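Local coordinates for enoyl-CoA hydratase/isomerase (Mycobacterium abscessus, PDB 3QXZ), which probably works as an enoyl-CoA hydratase or isomerase, a crotonase-family enzyme acting on the carbon-carbon double bond of fatty acyl-CoA thioesters, at residues R45-P50 / F95-P100; V56-P61 / I102-G107; Q91-E96 / A117-I122; I124-G129 / G187-A192. One frame throughout, in Å; residues are numbered along the deposited sequence.

From the N terminus, helix 33-48 ends in the first segment of contact 1, and strand 54-59 follows with the first segment of contact 2. The long excursion after this strand returns at 91-100, where contact 1 closes on the helix end and contact 3 opens, the two sharing F95 and E96. Strand 101-105 then closes contact 2, so contacts 1 and 2 cross. Contact 3 crosses contact 2 as well, closing at the turn before strand 122-126. Contact 4 comes last, in series with the others, and brings helix 186-203 back over the sheet. V105 bonds to I124 and A126, joining contacts 2 and 4 through neighbouring strands.

Contact 1. Residues R45-P50 / F95-P100; sequences RLDDDP and FELRTP. With K (potassium ion), chain D; EDO (1,2-ethanediol), chain I.
D47 OD1 is gripped by three donors of the facing loop: the hydroxyl OG1 of T99 at 2.7 Å on its anti lone pair, and more weakly the backbone N atoms of T99 and R98. This carboxylate pins the loop before strand 101-105 against the C-terminal end of helix 33-48, beside a potassium site in the crotonase fold. The second oxygen is engaged too. D47 OD2 takes a straighter bond from R98 N (3.1 Å, N-H...O 165°), met on the syn side and tilted out of the carboxylate plane, and 1,2-ethanediol donates to it through O2. With CG anti to the backbone N (chi1 -162°), the group reaches across to the loop, where L97 CB packs against its CG at 3.6 Å.

R98 was modelled in two conformers; in the one described, its chain bends at chi3 and its end comes nearer the helix terminus. In that conformer D47 OD2 lies over one face of the guanidinium, 3.4 Å from NH1, an attraction of charge without an N-H directed at it. At the edge, R98 NH2 donates to the anti lone pair of D48 OD1 (3.1 Å) with carboxylate and guanidinium nearly coplanar, and bonds weakly to D47 O. The potassium ion is held where the helix ends, by the carbonyl oxygens of L46, D47, D49 and V52, plus a water. T99 OG1, while donating to D47 OD1, completes the shell at 2.9 Å from the potassium ion.

Contact 2. Residues V56-P61 / I102-G107; sequences VLTGAP and IAAVNG
N106 carries the contact past the point where two parallel strands of the crotonase core sheet part, its side chain reaching back to T58 and G59. CB stands 4.2 Å from T58 OG1, and the first torsion places CG between the backbone N and the carbonyl carbon (chi1 56°), turned to the neighbouring strand. OD1 then accepts a hydrogen bond from G59 N at 3.0 Å, with an N-H...O angle of 152° and the donor tilted from the plane of the amide carbonyl; T58 OG1 is 3.2 Å away from N106 OD1. The other branch, ND2, lies 3.8 Å from P61 CA and bonds to the carbonyl oxygen of A63. The amide thus ties the end of strand 54-59 and the loop beyond it to the end of strand 101-105.

Upstream the strands run in register at 18°, V56 beside I102 and L57 beside A103. Both the N and the O of L57 bond to strand 101-105: N donates to I102 O at 2.9 Å, and O accepts from A104 N at 2.8 Å, nearly in line with the C=O bond. V56, T58, I102 and A104 share the sheet face covered by helix 186-203, where V56 CG1 packs on A104 CB. L57 turns to the other face, against L39 and Y43 of helix 33-48. An inverse gamma turn centred on V105 spans A104 to N106; at its first residue T58 OG1, anti to its own backbone N, donates to A104 O at 2.8 Å.

Contact 3. Residues Q91-E96 / A117-I122; sequences QPAAFE and ALHADI
A94, at the start of a short 3-10 turn, comes within 5.3 Å of H119, CA to CA, where the chain rounds a type I beta turn from A117 to A120. The H119 side chain points at the 3-10 segment and carries the contact. F95 presents an edge to the imidazole in a T-shaped pair, the planes at 80° and the centroids 5.4 Å apart. CE2 does the touching, above one imidazole face and toward its rim, 3.9 Å from H119 CD2. CG of F95 lies between its backbone N and carbonyl carbon (chi1 62°), and the ring brings its own rim near H119 O. Beside the pair, A93 CB rests 3.6 Å from H119 ND1, and A94 CB packs on H119 CB and O.

The polar atoms of the imidazole are both engaged. At its edge, in the ring plane, a water lies 2.6 Å from H119 ND1 and accepts from A94 N, bridging the two loops, while NE2 bonds to the carbonyl oxygen of A144. E96 N donates to A93 O across the 3-10 turn, and in the E96 conformer described A93 N donates to E96 OE1 at 3.0 Å. W148 and W217 also meet the F95 ring. This buried edge-to-face aromatic pair joins the loops that lead into strands 101-105 and 122-126, neighbouring parallel strands of the crotonase fold.

Contact 4. Residues I124-G129 / G187-A192; sequences ILAEEG and GKVLGA
V189 straddles the backbone of strand 122-126 with its two methyl groups, one set against I124 and the other against A126. CG1, anti to the backbone N (chi1 170°), lies 3.5 Å from I124 O and 3.9 Å from I124 CG2. CG2 settles on the A126 backbone, 3.7 Å from A126 N, with A126 CB at 4.1 Å beside it. One turn further along the helix, the bump belongs to the strand: the ethyl arm of I124 extends past V189, and its CD1 meets the low helix surface at A192, 4.0 Å from A192 CB. I124 thus lies across two helical positions, CG2 on V189 and CD1 on A192, and the side chains of I124 and V189 pass alongside one another, pointing opposite ways.

Strand and helix run almost antiparallel, at 164°, with their axes 7.7 Å apart at closest approach. L125 points to the other sheet face, against V105. L184 of the adjoining strand also touches I124 and A192. The helix that follows strand 182-184 therefore doubles back over the parallel sheet, the apolar helix-on-sheet packing of the crotonase fold.

Contact 1. Residues R45-P50 / F95-P100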
loop_
_atom_site.group_PDB
_atom_site.type_symbol
_atom_site.label_atom_id
_atom_site.label_comp_id
_atom_site.label_asym_id
_atom_site.label_seq_id
_atom_site.Cartn_x
_atom_site.Cartn_y
_atom_site.Cartn_z
ATOM N N ARG A 45 -17.849 16.458 18.207
ATOM C CA ARG A 45 -18.105 17.866 18.497
ATOM C C ARG A 45 -17.131 18.760 17.733
ATOM O O ARG A 45 -17.535 19.774 17.160
ATOM C CB ARG A 45 -18.018 18.103 20.012
ATOM C CG ARG A 45 -18.109 19.564 20.405
ATOM C CD ARG A 45 -18.162 19.738 21.923
ATOM N NE ARG A 45 -17.178 18.903 22.605
ATOM C CZ ARG A 45 -15.874 19.165 22.676
ATOM N NH1 ARG A 45 -15.367 20.257 22.100
ATOM N NH2 ARG A 45 -15.076 18.318 23.319
ATOM N N LEU A 46 -15.849 18.385 17.722
ATOM C CA LEU A 46 -14.834 19.189 17.062
ATOM C C LEU A 46 -15.028 19.157 15.552
ATOM O O LEU A 46 -14.802 20.164 14.874
ATOM C CB LEU A 46 -13.417 18.734 17.464
ATOM C CG LEU A 46 -13.064 18.952 18.942
ATOM C CD1 LEU A 46 -11.753 18.259 19.258
ATOM C CD2 LEU A 46 -13.001 20.435 19.282
ATOM N N ASP A 47 -15.454 18.015 15.018
ATOM C CA ASP A 47 -15.748 17.939 13.593
ATOM C C ASP A 47 -16.862 18.915 13.219
ATOM O O ASP A 47 -16.778 19.603 12.191
ATOM C CB ASP A 47 -16.107 16.511 13.158
ATOM C CG ASP A 47 -15.993 16.306 11.658
ATOM O OD1 ASP A 47 -15.117 16.926 11.025
ATOM O OD2 ASP A 47 -16.765 15.502 11.124
ATOM N N ASP A 48 -17.884 18.993 14.073
ATOM C CA ASP A 48 -19.035 19.849 13.830
ATOM C C ASP A 48 -18.748 21.336 14.021
ATOM O O ASP A 48 -19.474 22.167 13.472
ATOM C CB ASP A 48 -20.199 19.415 14.717
ATOM C CG ASP A 48 -20.749 18.063 14.327
ATOM O OD1 ASP A 48 -20.500 17.623 13.180
ATOM O OD2 ASP A 48 -21.436 17.441 15.165
ATOM N N ASP A 49 -17.705 21.675 14.777
ATOM C CA ASP A 49 -17.357 23.068 15.086
ATOM C C ASP A 49 -16.683 23.701 13.861
ATOM O O ASP A 49 -15.577 23.294 13.499
ATOM C CB ASP A 49 -16.402 23.078 16.284
ATOM C CG ASP A 49 -16.113 24.474 16.813
ATOM O OD1 ASP A 49 -16.323 25.454 16.076
ATOM O OD2 ASP A 49 -15.646 24.547 17.968
ATOM N N PRO A 50 -17.333 24.692 13.209
ATOM C CA PRO A 50 -16.769 25.264 11.983
ATOM C C PRO A 50 -15.442 25.982 12.220
ATOM O O PRO A 50 -14.653 26.135 11.283
ATOM C CB PRO A 50 -17.841 26.278 11.544
ATOM C CG PRO A 50 -18.543 26.637 12.783
ATOM C CD PRO A 50 -18.588 25.366 13.592
ATOM N N PHE A 95 -10.918 8.872 10.884
ATOM C CA PHE A 95 -10.997 8.836 9.418
ATOM C C PHE A 95 -12.436 8.996 8.879
ATOM O O PHE A 95 -12.610 9.061 7.662
ATOM C CB PHE A 95 -10.301 7.575 8.841
ATOM C CG PHE A 95 -10.914 6.294 9.283
ATOM C CD1 PHE A 95 -12.098 5.830 8.707
ATOM C CD2 PHE A 95 -10.307 5.539 10.287
ATOM C CE1 PHE A 95 -12.697 4.637 9.147
ATOM C CE2 PHE A 95 -10.886 4.341 10.727
ATOM C CZ PHE A 95 -12.068 3.893 10.168
ATOM N N GLU A 96 -13.432 9.073 9.768
ATOM C CA GLU A 96 -14.815 9.317 9.367
ATOM C C GLU A 96 -15.152 10.803 9.364
ATOM O O GLU A 96 -16.230 11.195 8.900
ATOM C CB GLU A 96 -15.778 8.569 10.309
ATOM C CG GLU A 96 -15.735 7.062 10.068
ATOM C CD GLU A 96 -16.499 6.195 11.066
ATOM O OE1 GLU A 96 -16.637 6.552 12.240
ATOM O OE2 GLU A 96 -16.918 5.086 10.663
ATOM N N LEU A 97 -14.250 11.635 9.886
ATOM C CA LEU A 97 -14.526 13.078 10.057
ATOM C C LEU A 97 -14.269 13.882 8.783
ATOM O O LEU A 97 -13.524 13.449 7.901
ATOM C CB LEU A 97 -13.640 13.655 11.171
ATOM C CG LEU A 97 -13.659 12.922 12.516
ATOM C CD1 LEU A 97 -12.772 13.672 13.509
ATOM C CD2 LEU A 97 -15.082 12.696 13.049
ATOM N N ARG A 98 -14.862 15.071 8.706
ATOM C CA ARG A 98 -14.506 16.020 7.647
ATOM C C ARG A 98 -13.199 16.755 7.982
ATOM O O ARG A 98 -12.501 17.227 7.086
ATOM C CB ARG A 98 -15.648 17.016 7.450
ATOM C CG ARG A 98 -16.960 16.348 7.071
ATOM C CD ARG A 98 -18.137 17.309 7.100
ATOM N NE ARG A 98 -18.243 18.023 8.371
ATOM C CZ ARG A 98 -18.894 17.569 9.438
ATOM N NH1 ARG A 98 -19.509 16.395 9.403
ATOM N NH2 ARG A 98 -18.930 18.293 10.549
ATOM N N THR A 99 -12.855 16.796 9.260
ATOM C CA THR A 99 -11.716 17.561 9.768
ATOM C C THR A 99 -10.456 16.717 9.785
ATOM O O THR A 99 -10.473 15.633 10.349
ATOM C CB THR A 99 -12.024 18.063 11.194
ATOM O OG1 THR A 99 -13.235 18.835 11.154
ATOM C CG2 THR A 99 -10.894 18.904 11.791
ATOM N N PRO A 100 -9.344 17.223 9.215
ATOM C CA PRO A 100 -8.069 16.504 9.292
ATOM C C PRO A 100 -7.633 16.256 10.730
ATOM O O PRO A 100 -7.840 17.117 11.615
ATOM C CB PRO A 100 -7.091 17.459 8.596
ATOM C CG PRO A 100 -7.945 18.174 7.583
ATOM C CD PRO A 100 -9.243 18.407 8.335
HETATM K K K D . -14.501 21.189 12.238
HETATM C C1 EDO I . -18.569 11.588 11.660
HETATM O O1 EDO I . -19.796 11.183 12.280
HETATM C C2 EDO I . -18.800 12.837 10.820
HETATM O O2 EDO I . -18.854 13.993 11.671
HETATM O O HOH W 1 -15.680 22.122 9.966
#

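Contact 2. Residues V56-P61 / I102-G107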
loop_
_atom_site.group_PDB
_atom_site.type_symbol
_atom_site.label_atom_id
_atom_site.label_comp_id
_atom_site.label_asym_id
_atom_site.label_seq_id
_atom_site.Cartn_x
_atom_site.Cartn_y
_atom_site.Cartn_z
ATOM N N VAL A 56 -5.360 17.862 16.502
ATOM C CA VAL A 56 -4.101 17.176 16.833
ATOM C C VAL A 56 -4.326 16.335 18.074
ATOM O O VAL A 56 -4.789 16.862 19.085
ATOM C CB VAL A 56 -2.944 18.185 17.049
ATOM C CG1 VAL A 56 -1.650 17.475 17.484
ATOM C CG2 VAL A 56 -2.702 18.991 15.772
ATOM N N LEU A 57 -4.029 15.039 17.984
ATOM C CA LEU A 57 -4.104 14.107 19.109
ATOM C C LEU A 57 -2.706 13.794 19.633
ATOM O O LEU A 57 -1.803 13.433 18.862
ATOM C CB LEU A 57 -4.808 12.819 18.668
ATOM C CG LEU A 57 -4.996 11.755 19.756
ATOM C CD1 LEU A 57 -5.880 12.227 20.909
ATOM C CD2 LEU A 57 -5.583 10.504 19.090
ATOM N N THR A 58 -2.513 13.936 20.948
ATOM C CA THR A 58 -1.198 13.740 21.549
ATOM C C THR A 58 -1.337 13.185 22.967
ATOM O O THR A 58 -2.456 13.089 23.471
ATOM C CB THR A 58 -0.377 15.052 21.485
ATOM O OG1 THR A 58 1.014 14.757 21.565
ATOM C CG2 THR A 58 -0.797 16.053 22.563
ATOM N N GLY A 59 -0.222 12.777 23.573
ATOM C CA GLY A 59 -0.238 12.276 24.956
ATOM C C GLY A 59 0.589 13.109 25.912
ATOM O O GLY A 59 1.550 13.767 25.522
ATOM N N ALA A 60 0.219 13.061 27.190
ATOM C CA ALA A 60 1.040 13.699 28.225
ATOM C C ALA A 60 2.396 12.993 28.264
ATOM O O ALA A 60 2.446 11.779 28.412
ATOM C CB ALA A 60 0.353 13.600 29.580
ATOM N N PRO A 61 3.509 13.748 28.134
ATOM C CA PRO A 61 4.821 13.097 28.132
ATOM C C PRO A 61 5.043 12.242 29.388
ATOM O O PRO A 61 4.545 12.598 30.461
ATOM C CB PRO A 61 5.796 14.283 28.078
ATOM C CG PRO A 61 5.055 15.317 27.333
ATOM C CD PRO A 61 3.611 15.183 27.802
ATOM N N ILE A 102 -4.238 14.885 12.926
ATOM C CA ILE A 102 -2.831 14.544 12.998
ATOM C C ILE A 102 -2.532 13.958 14.375
ATOM O O ILE A 102 -2.878 14.565 15.395
ATOM C CB ILE A 102 -1.955 15.805 12.810
ATOM C CG1 ILE A 102 -2.235 16.481 11.459
ATOM C CG2 ILE A 102 -0.450 15.456 12.964
ATOM C CD1 ILE A 102 -1.601 17.896 11.321
ATOM N N ALA A 103 -1.926 12.772 14.411
ATOM C CA ALA A 103 -1.487 12.160 15.667
ATOM C C ALA A 103 -0.033 12.511 15.905
ATOM O O ALA A 103 0.873 12.106 15.129
ATOM C CB ALA A 103 -1.714 10.651 15.641
ATOM N N ALA A 104 0.178 13.316 16.943
ATOM C CA ALA A 104 1.513 13.677 17.409
ATOM C C ALA A 104 1.901 12.636 18.451
ATOM O O ALA A 104 1.607 12.775 19.649
ATOM C CB ALA A 104 1.504 15.107 17.994
ATOM N N VAL A 105 2.479 11.542 17.950
ATOM C CA VAL A 105 2.790 10.370 18.769
ATOM C C VAL A 105 4.138 10.626 19.444
ATOM O O VAL A 105 5.207 10.280 18.940
ATOM C CB VAL A 105 2.753 9.068 17.940
ATOM C CG1 VAL A 105 2.957 7.877 18.829
ATOM C CG2 VAL A 105 1.398 8.936 17.209
ATOM N N ASN A 106 4.048 11.306 20.584
ATOM C CA ASN A 106 5.208 11.865 21.284
ATOM C C ASN A 106 6.013 10.857 22.089
ATOM O O ASN A 106 7.023 11.210 22.691
ATOM C CB ASN A 106 4.743 12.984 22.219
ATOM C CG ASN A 106 3.689 12.509 23.172
ATOM O OD1 ASN A 106 2.570 12.207 22.760
ATOM N ND2 ASN A 106 4.046 12.368 24.472
ATOM N N GLY A 107 5.550 9.612 22.135
ATOM C CA GLY A 107 6.230 8.559 22.879
ATOM C C GLY A 107 5.458 7.264 22.742
ATOM O O GLY A 107 4.674 7.104 21.796
#

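Contact 3. Residues Q91-E96 / A117-I122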
loop_
_atom_site.group_PDB
_atom_site.type_symbol
_atom_site.label_atom_id
_atom_site.label_comp_id
_atom_site.label_asym_id
_atom_site.label_seq_id
_atom_site.Cartn_x
_atom_site.Cartn_y
_atom_site.Cartn_z
ATOM N N GLN A 91 -15.746 5.943 18.634
ATOM C CA GLN A 91 -16.668 6.170 17.534
ATOM C C GLN A 91 -17.211 7.593 17.667
ATOM O O GLN A 91 -17.637 8.003 18.751
ATOM C CB GLN A 91 -17.802 5.136 17.565
ATOM C CG GLN A 91 -17.296 3.701 17.356
ATOM C CD GLN A 91 -18.400 2.666 17.387
ATOM O OE1 GLN A 91 -19.443 2.836 16.759
ATOM N NE2 GLN A 91 -18.167 1.572 18.105
ATOM N N PRO A 92 -17.169 8.385 16.582
ATOM C CA PRO A 92 -16.639 8.038 15.264
ATOM C C PRO A 92 -15.125 7.901 15.283
ATOM O O PRO A 92 -14.446 8.429 16.197
ATOM C CB PRO A 92 -17.012 9.256 14.418
ATOM C CG PRO A 92 -17.017 10.379 15.383
ATOM C CD PRO A 92 -17.642 9.775 16.624
ATOM N N ALA A 93 -14.606 7.206 14.281
ATOM C CA ALA A 93 -13.153 7.078 14.073
ATOM C C ALA A 93 -12.680 8.382 13.426
ATOM O O ALA A 93 -13.433 9.059 12.721
ATOM C CB ALA A 93 -12.853 5.924 13.166
ATOM N N ALA A 94 -11.421 8.728 13.639
ATOM C CA ALA A 94 -10.882 9.966 13.080
ATOM C C ALA A 94 -11.058 10.022 11.556
ATOM O O ALA A 94 -11.320 11.107 11.003
ATOM C CB ALA A 94 -9.423 10.127 13.475
ATOM N N PHE A 95 -10.918 8.872 10.884
ATOM C CA PHE A 95 -10.997 8.836 9.418
ATOM C C PHE A 95 -12.436 8.996 8.879
ATOM O O PHE A 95 -12.610 9.061 7.662
ATOM C CB PHE A 95 -10.301 7.575 8.841
ATOM C CG PHE A 95 -10.914 6.294 9.283
ATOM C CD1 PHE A 95 -12.098 5.830 8.707
ATOM C CD2 PHE A 95 -10.307 5.539 10.287
ATOM C CE1 PHE A 95 -12.697 4.637 9.147
ATOM C CE2 PHE A 95 -10.886 4.341 10.727
ATOM C CZ PHE A 95 -12.068 3.893 10.168
ATOM N N GLU A 96 -13.432 9.073 9.768
ATOM C CA GLU A 96 -14.815 9.317 9.367
ATOM C C GLU A 96 -15.152 10.803 9.364
ATOM O O GLU A 96 -16.230 11.195 8.900
ATOM C CB GLU A 96 -15.778 8.569 10.309
ATOM C CG GLU A 96 -15.735 7.062 10.068
ATOM C CD GLU A 96 -16.499 6.195 11.066
ATOM O OE1 GLU A 96 -16.637 6.552 12.240
ATOM O OE2 GLU A 96 -16.918 5.086 10.663
ATOM N N ALA A 117 -4.106 5.412 17.105
ATOM C CA ALA A 117 -3.270 6.360 16.356
ATOM C C ALA A 117 -3.349 6.108 14.856
ATOM O O ALA A 117 -3.253 7.061 14.054
ATOM C CB ALA A 117 -1.833 6.299 16.836
ATOM N N LEU A 118 -3.564 4.843 14.478
ATOM C CA LEU A 118 -3.704 4.499 13.057
ATOM C C LEU A 118 -4.968 5.080 12.425
ATOM O O LEU A 118 -5.098 5.043 11.207
ATOM C CB LEU A 118 -3.659 2.990 12.836
ATOM C CG LEU A 118 -2.383 2.263 13.245
ATOM C CD1 LEU A 118 -2.555 0.773 12.921
ATOM C CD2 LEU A 118 -1.103 2.828 12.581
ATOM N N HIS A 119 -5.903 5.626 13.219
ATOM C CA HIS A 119 -7.091 6.253 12.618
ATOM C C HIS A 119 -6.769 7.623 12.044
ATOM O O HIS A 119 -7.537 8.126 11.215
ATOM C CB HIS A 119 -8.204 6.438 13.640
ATOM C CG HIS A 119 -8.808 5.167 14.128
ATOM N ND1 HIS A 119 -9.847 5.162 15.026
ATOM C CD2 HIS A 119 -8.530 3.874 13.846
ATOM C CE1 HIS A 119 -10.193 3.908 15.275
ATOM N NE2 HIS A 119 -9.407 3.109 14.579
ATOM N N ALA A 120 -5.694 8.259 12.514
ATOM C CA ALA A 120 -5.370 9.621 12.086
ATOM C C ALA A 120 -4.927 9.654 10.618
ATOM O O ALA A 120 -4.440 8.655 10.068
ATOM C CB ALA A 120 -4.276 10.232 12.976
ATOM N N ASP A 121 -5.100 10.807 9.977
ATOM C CA ASP A 121 -4.629 10.965 8.595
ATOM C C ASP A 121 -3.117 10.895 8.497
ATOM O O ASP A 121 -2.561 10.332 7.544
ATOM C CB ASP A 121 -5.122 12.304 8.054
ATOM C CG ASP A 121 -6.614 12.426 8.109
ATOM O OD1 ASP A 121 -7.295 11.509 7.586
ATOM O OD2 ASP A 121 -7.119 13.419 8.682
ATOM N N ILE A 122 -2.470 11.493 9.488
ATOM C CA ILE A 122 -1.032 11.756 9.461
ATOM C C ILE A 122 -0.483 11.416 10.850
ATOM O O ILE A 122 -1.123 11.717 11.868
ATOM C CB ILE A 122 -0.790 13.244 9.125
ATOM C CG1 ILE A 122 -1.304 13.565 7.705
ATOM C CG2 ILE A 122 0.708 13.649 9.325
ATOM C CD1 ILE A 122 -1.573 15.086 7.431
HETATM O O HOH W 2 -10.533 7.396 16.100
#

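Contact 4. Residues I124-G129 / G187-A192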
loop_
_atom_site.group_PDB
_atom_site.type_symbol
_atom_site.label_atom_id
_atom_site.label_comp_id
_atom_site.label_asym_id
_atom_site.label_seq_id
_atom_site.Cartn_x
_atom_site.Cartn_y
_atom_site.Cartn_z
ATOM N N ILE A 124 3.167 11.570 13.236
ATOM C CA ILE A 124 4.565 11.920 13.485
ATOM C C ILE A 124 4.939 11.183 14.759
ATOM O O ILE A 124 4.253 11.336 15.790
ATOM C CB ILE A 124 4.733 13.443 13.649
ATOM C CG1 ILE A 124 4.280 14.168 12.367
ATOM C CG2 ILE A 124 6.209 13.790 13.979
ATOM C CD1 ILE A 124 4.312 15.707 12.517
ATOM N N LEU A 125 5.993 10.361 14.683
ATOM C CA LEU A 125 6.399 9.502 15.815
ATOM C C LEU A 125 7.727 9.910 16.440
ATOM O O LEU A 125 8.658 10.322 15.750
ATOM C CB LEU A 125 6.459 8.014 15.396
ATOM C CG LEU A 125 5.186 7.177 15.543
ATOM C CD1 LEU A 125 4.029 7.709 14.701
ATOM C CD2 LEU A 125 5.476 5.710 15.155
ATOM N N ALA A 126 7.789 9.738 17.751
ATOM C CA ALA A 126 9.005 9.981 18.534
ATOM C C ALA A 126 10.013 8.855 18.297
ATOM O O ALA A 126 9.687 7.670 18.469
ATOM C CB ALA A 126 8.649 10.046 20.001
ATOM N N GLU A 127 11.258 9.230 17.985
ATOM C CA GLU A 127 12.329 8.240 17.804
ATOM C C GLU A 127 12.578 7.343 19.022
ATOM O O GLU A 127 12.961 6.176 18.876
ATOM C CB GLU A 127 13.623 8.938 17.351
ATOM C CG GLU A 127 13.537 9.389 15.894
ATOM C CD GLU A 127 14.565 10.458 15.528
ATOM O OE1 GLU A 127 15.420 10.798 16.372
ATOM O OE2 GLU A 127 14.510 10.960 14.384
ATOM N N GLU A 128 12.337 7.884 20.209
ATOM C CA GLU A 128 12.609 7.166 21.469
ATOM C C GLU A 128 11.479 6.233 21.902
ATOM O O GLU A 128 11.625 5.493 22.881
ATOM C CB GLU A 128 12.917 8.165 22.595
ATOM C CG GLU A 128 14.118 9.085 22.344
ATOM C CD GLU A 128 13.753 10.408 21.668
ATOM O OE1 GLU A 128 12.680 10.517 21.024
ATOM O OE2 GLU A 128 14.556 11.363 21.774
ATOM N N GLY A 129 10.351 6.260 21.178
ATOM C CA GLY A 129 9.165 5.514 21.622
ATOM C C GLY A 129 9.212 4.015 21.352
ATOM O O GLY A 129 9.857 3.567 20.402
ATOM N N GLY A 187 10.753 15.381 21.932
ATOM C CA GLY A 187 10.463 16.776 22.290
ATOM C C GLY A 187 10.128 17.712 21.139
ATOM O O GLY A 187 9.712 18.856 21.364
ATOM N N LYS A 188 10.313 17.225 19.915
ATOM C CA LYS A 188 10.066 17.986 18.694
ATOM C C LYS A 188 8.750 17.559 18.009
ATOM O O LYS A 188 8.250 18.251 17.127
ATOM C CB LYS A 188 11.233 17.801 17.711
ATOM C CG LYS A 188 12.602 18.339 18.207
ATOM C CD LYS A 188 12.580 19.859 18.351
ATOM C CE LYS A 188 13.898 20.406 18.902
ATOM N NZ LYS A 188 13.793 21.877 19.142
ATOM N N VAL A 189 8.178 16.442 18.437
ATOM C CA VAL A 189 7.017 15.857 17.729
ATOM C C VAL A 189 5.770 16.751 17.745
ATOM O O VAL A 189 5.188 17.028 16.677
ATOM C CB VAL A 189 6.681 14.465 18.310
ATOM C CG1 VAL A 189 5.341 13.953 17.767
ATOM C CG2 VAL A 189 7.791 13.452 17.970
ATOM N N LEU A 190 5.359 17.213 18.924
ATOM C CA LEU A 190 4.155 18.020 19.015
ATOM C C LEU A 190 4.298 19.332 18.253
ATOM O O LEU A 190 3.387 19.739 17.535
ATOM C CB LEU A 190 3.752 18.261 20.478
ATOM C CG LEU A 190 2.472 19.085 20.702
ATOM C CD1 LEU A 190 1.233 18.530 19.955
ATOM C CD2 LEU A 190 2.205 19.219 22.218
ATOM N N GLY A 191 5.447 19.999 18.391
ATOM C CA GLY A 191 5.692 21.243 17.670
ATOM C C GLY A 191 5.609 21.063 16.162
ATOM O O GLY A 191 5.077 21.923 15.463
ATOM N N ALA A 192 6.138 19.949 15.649
ATOM C CA ALA A 192 6.049 19.691 14.211
ATOM C C ALA A 192 4.594 19.472 13.785
ATOM O O ALA A 192 4.161 19.972 12.747
ATOM C CB ALA A 192 6.906 18.490 13.811
#